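Local coordinates for tail spike protein (Acinetobacter phage vB_AbaP_AS12, PDB 6EU4), which forms the trimeric tailspike of the phage and, as in related tailspikes, probably recognises and degrades the capsular polysaccharide of Acinetobacter baumannii, at residues N99-D104 against L124-V129. Numbering follows the deposited sequence.
Sequences NTPSFD and LYHTSV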
loop_
_atom_site.group_PDB
_atom_site.type_symbol
_atom_site.label_atom_id
_atom_site.label_comp_id
_atom_site.label_asym_id
_atom_site.label_seq_id
_atom_site.Cartn_x
_atom_site.Cartn_y
_atom_site.Cartn_z
ATOM N N ASN A 99 8.229 -31.238 -27.674
ATOM C CA ASN A 99 9.693 -31.145 -27.638
ATOM C C ASN A 99 10.314 -31.675 -28.935
ATOM O O ASN A 99 11.271 -32.455 -28.932
ATOM C CB ASN A 99 10.241 -31.890 -26.417
ATOM C CG ASN A 99 9.490 -31.529 -25.133
ATOM O OD1 ASN A 99 9.291 -30.360 -24.831
ATOM N ND2 ASN A 99 9.056 -32.545 -24.389
ATOM N N THR A 100 9.756 -31.229 -30.062
ATOM C CA THR A 100 10.131 -31.712 -31.396
ATOM C C THR A 100 10.303 -30.475 -32.266
ATOM O O THR A 100 9.356 -30.031 -32.935
ATOM C CB THR A 100 9.085 -32.670 -31.959
ATOM O OG1 THR A 100 8.892 -33.759 -31.050
ATOM C CG2 THR A 100 9.518 -33.229 -33.339
ATOM N N PRO A 101 11.491 -29.869 -32.253
ATOM C CA PRO A 101 11.658 -28.554 -32.898
ATOM C C PRO A 101 11.400 -28.549 -34.388
ATOM O O PRO A 101 11.118 -27.482 -34.940
ATOM C CB PRO A 101 13.120 -28.201 -32.587
ATOM C CG PRO A 101 13.388 -28.912 -31.292
ATOM C CD PRO A 101 12.642 -30.207 -31.398
ATOM N N SER A 102 11.501 -29.686 -35.060
ATOM C CA SER A 102 11.282 -29.723 -36.499
ATOM C C SER A 102 9.812 -29.816 -36.865
ATOM O O SER A 102 9.479 -29.782 -38.054
ATOM C CB SER A 102 12.036 -30.898 -37.115
ATOM O OG SER A 102 11.556 -32.127 -36.582
ATOM N N PHE A 103 8.920 -29.943 -35.887
ATOM C CA PHE A 103 7.505 -30.144 -36.160
ATOM C C PHE A 103 6.723 -28.885 -35.819
ATOM O O PHE A 103 6.852 -28.350 -34.712
ATOM C CB PHE A 103 6.946 -31.326 -35.367
ATOM C CG PHE A 103 5.522 -31.623 -35.695
ATOM C CD1 PHE A 103 5.204 -32.409 -36.794
ATOM C CD2 PHE A 103 4.496 -31.078 -34.940
ATOM C CE1 PHE A 103 3.888 -32.668 -37.114
ATOM C CE2 PHE A 103 3.184 -31.328 -35.260
ATOM C CZ PHE A 103 2.876 -32.121 -36.348
ATOM N N ASP A 104 5.903 -28.429 -36.764
ATOM C CA ASP A 104 5.096 -27.221 -36.590
ATOM C C ASP A 104 3.758 -27.609 -35.968
ATOM O O ASP A 104 2.907 -28.201 -36.643
ATOM C CB ASP A 104 4.890 -26.534 -37.941
ATOM C CG ASP A 104 4.200 -25.189 -37.834
ATOM O OD1 ASP A 104 3.888 -24.725 -36.709
ATOM O OD2 ASP A 104 3.962 -24.592 -38.913
ATOM N N LEU A 124 7.210 -28.254 -24.633
ATOM C CA LEU A 124 7.420 -27.158 -25.567
ATOM C C LEU A 124 6.842 -27.530 -26.924
ATOM O O LEU A 124 7.103 -28.623 -27.456
ATOM C CB LEU A 124 8.892 -26.820 -25.713
ATOM C CG LEU A 124 9.547 -26.359 -24.414
ATOM C CD1 LEU A 124 11.070 -26.279 -24.602
ATOM C CD2 LEU A 124 8.940 -25.036 -23.932
ATOM N N TYR A 125 6.061 -26.620 -27.471
ATOM C CA TYR A 125 5.478 -26.770 -28.793
ATOM C C TYR A 125 6.047 -25.671 -29.678
ATOM O O TYR A 125 6.125 -24.515 -29.257
ATOM C CB TYR A 125 3.968 -26.654 -28.734
ATOM C CG TYR A 125 3.306 -27.531 -27.705
ATOM C CD1 TYR A 125 2.919 -28.833 -28.004
ATOM C CD2 TYR A 125 3.065 -27.053 -26.428
ATOM C CE1 TYR A 125 2.290 -29.635 -27.048
ATOM C CE2 TYR A 125 2.435 -27.838 -25.467
ATOM C CZ TYR A 125 2.053 -29.111 -25.774
ATOM O OH TYR A 125 1.444 -29.873 -24.803
ATOM N N HIS A 126 6.452 -26.031 -30.896
ATOM C CA HIS A 126 7.029 -25.075 -31.836
ATOM C C HIS A 126 5.981 -24.635 -32.850
ATOM O O HIS A 126 5.160 -25.435 -33.296
ATOM C CB HIS A 126 8.241 -25.683 -32.546
ATOM C CG HIS A 126 9.398 -25.878 -31.628
ATOM N ND1 HIS A 126 9.409 -26.855 -30.652
ATOM C CD2 HIS A 126 10.560 -25.198 -31.502
ATOM C CE1 HIS A 126 10.542 -26.773 -29.977
ATOM N NE2 HIS A 126 11.258 -25.777 -30.474
ATOM N N THR A 127 5.998 -23.347 -33.186
ATOM C CA THR A 127 4.967 -22.755 -34.027
ATOM C C THR A 127 5.593 -21.865 -35.085
ATOM O O THR A 127 6.556 -21.147 -34.814
ATOM C CB THR A 127 4.008 -21.917 -33.199
ATOM O OG1 THR A 127 4.766 -20.932 -32.476
ATOM C CG2 THR A 127 3.229 -22.803 -32.246
ATOM N N SER A 128 5.028 -21.895 -36.291
ATOM C CA SER A 128 5.501 -21.041 -37.374
ATOM C C SER A 128 4.644 -19.795 -37.565
ATOM O O SER A 128 5.025 -18.911 -38.347
ATOM C CB SER A 128 5.538 -21.813 -38.684
ATOM O OG SER A 128 4.217 -22.007 -39.164
ATOM N N VAL A 129 3.499 -19.718 -36.893
ATOM C CA VAL A 129 2.635 -18.541 -36.926
ATOM C C VAL A 129 2.203 -18.241 -35.498
ATOM O O VAL A 129 2.360 -19.081 -34.595
ATOM C CB VAL A 129 1.412 -18.760 -37.850
ATOM C CG1 VAL A 129 1.856 -18.878 -39.318
ATOM C CG2 VAL A 129 0.631 -19.989 -37.437
HETATM O O HOH W 1 7.832 -29.137 -30.107
HETATM O O HOH W 2 5.988 -28.740 -32.148
#
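At the N-terminal end of the parallel beta-helix of this tailspike, the loop 99-104, leading into helix 106-113, runs along strand 124-127, an early strand whose next parallel neighbour is 148-151. The loop bulges away from the strand in a type I beta turn, T100 to F103, closed by F103 N on T100 O, and the two backbones approach most closely at the loop's ends.

Direct hydrogen bonds hold those ends. N99 grips L124 twice: its backbone N donates to L124 O (2.9 Å) within the carbonyl plane, while its side chain brings OD1 to L124 N at 3.0 Å. That second bond is nearly straight at hydrogen, 170°, although the donor sits above the amide carbonyl plane. At the other end D104 extends CG anti to its backbone N (chi1 -173°) and turns its carboxylate so that S128 N and OG meet it from above its plane. OD1 takes S128 N, and also A106 N at the start of the helix, so one carboxylate oxygen links this loop to the helix and to the residue just after the strand.

Between the ends P101 and H126 make a CH-pi contact. P101 lies over one face of the imidazole, its CA 3.5 Å from the ring centroid and only 5° off the ring normal. CB is closest to NE2 and CG, reaching past the ring rim, to CE1.

Two waters bridge loop and strand. One accepts from T100 N, has L124 O in hydrogen-bonding reach and meets H126 ND1 in the ring plane at 2.8 Å, helping to fix the ring's rotation. The other accepts from H126 N and has F103 O within the same reach. The shortest direct bond belongs to S128, whose OG donates to D104 OD2 at 2.6 Å.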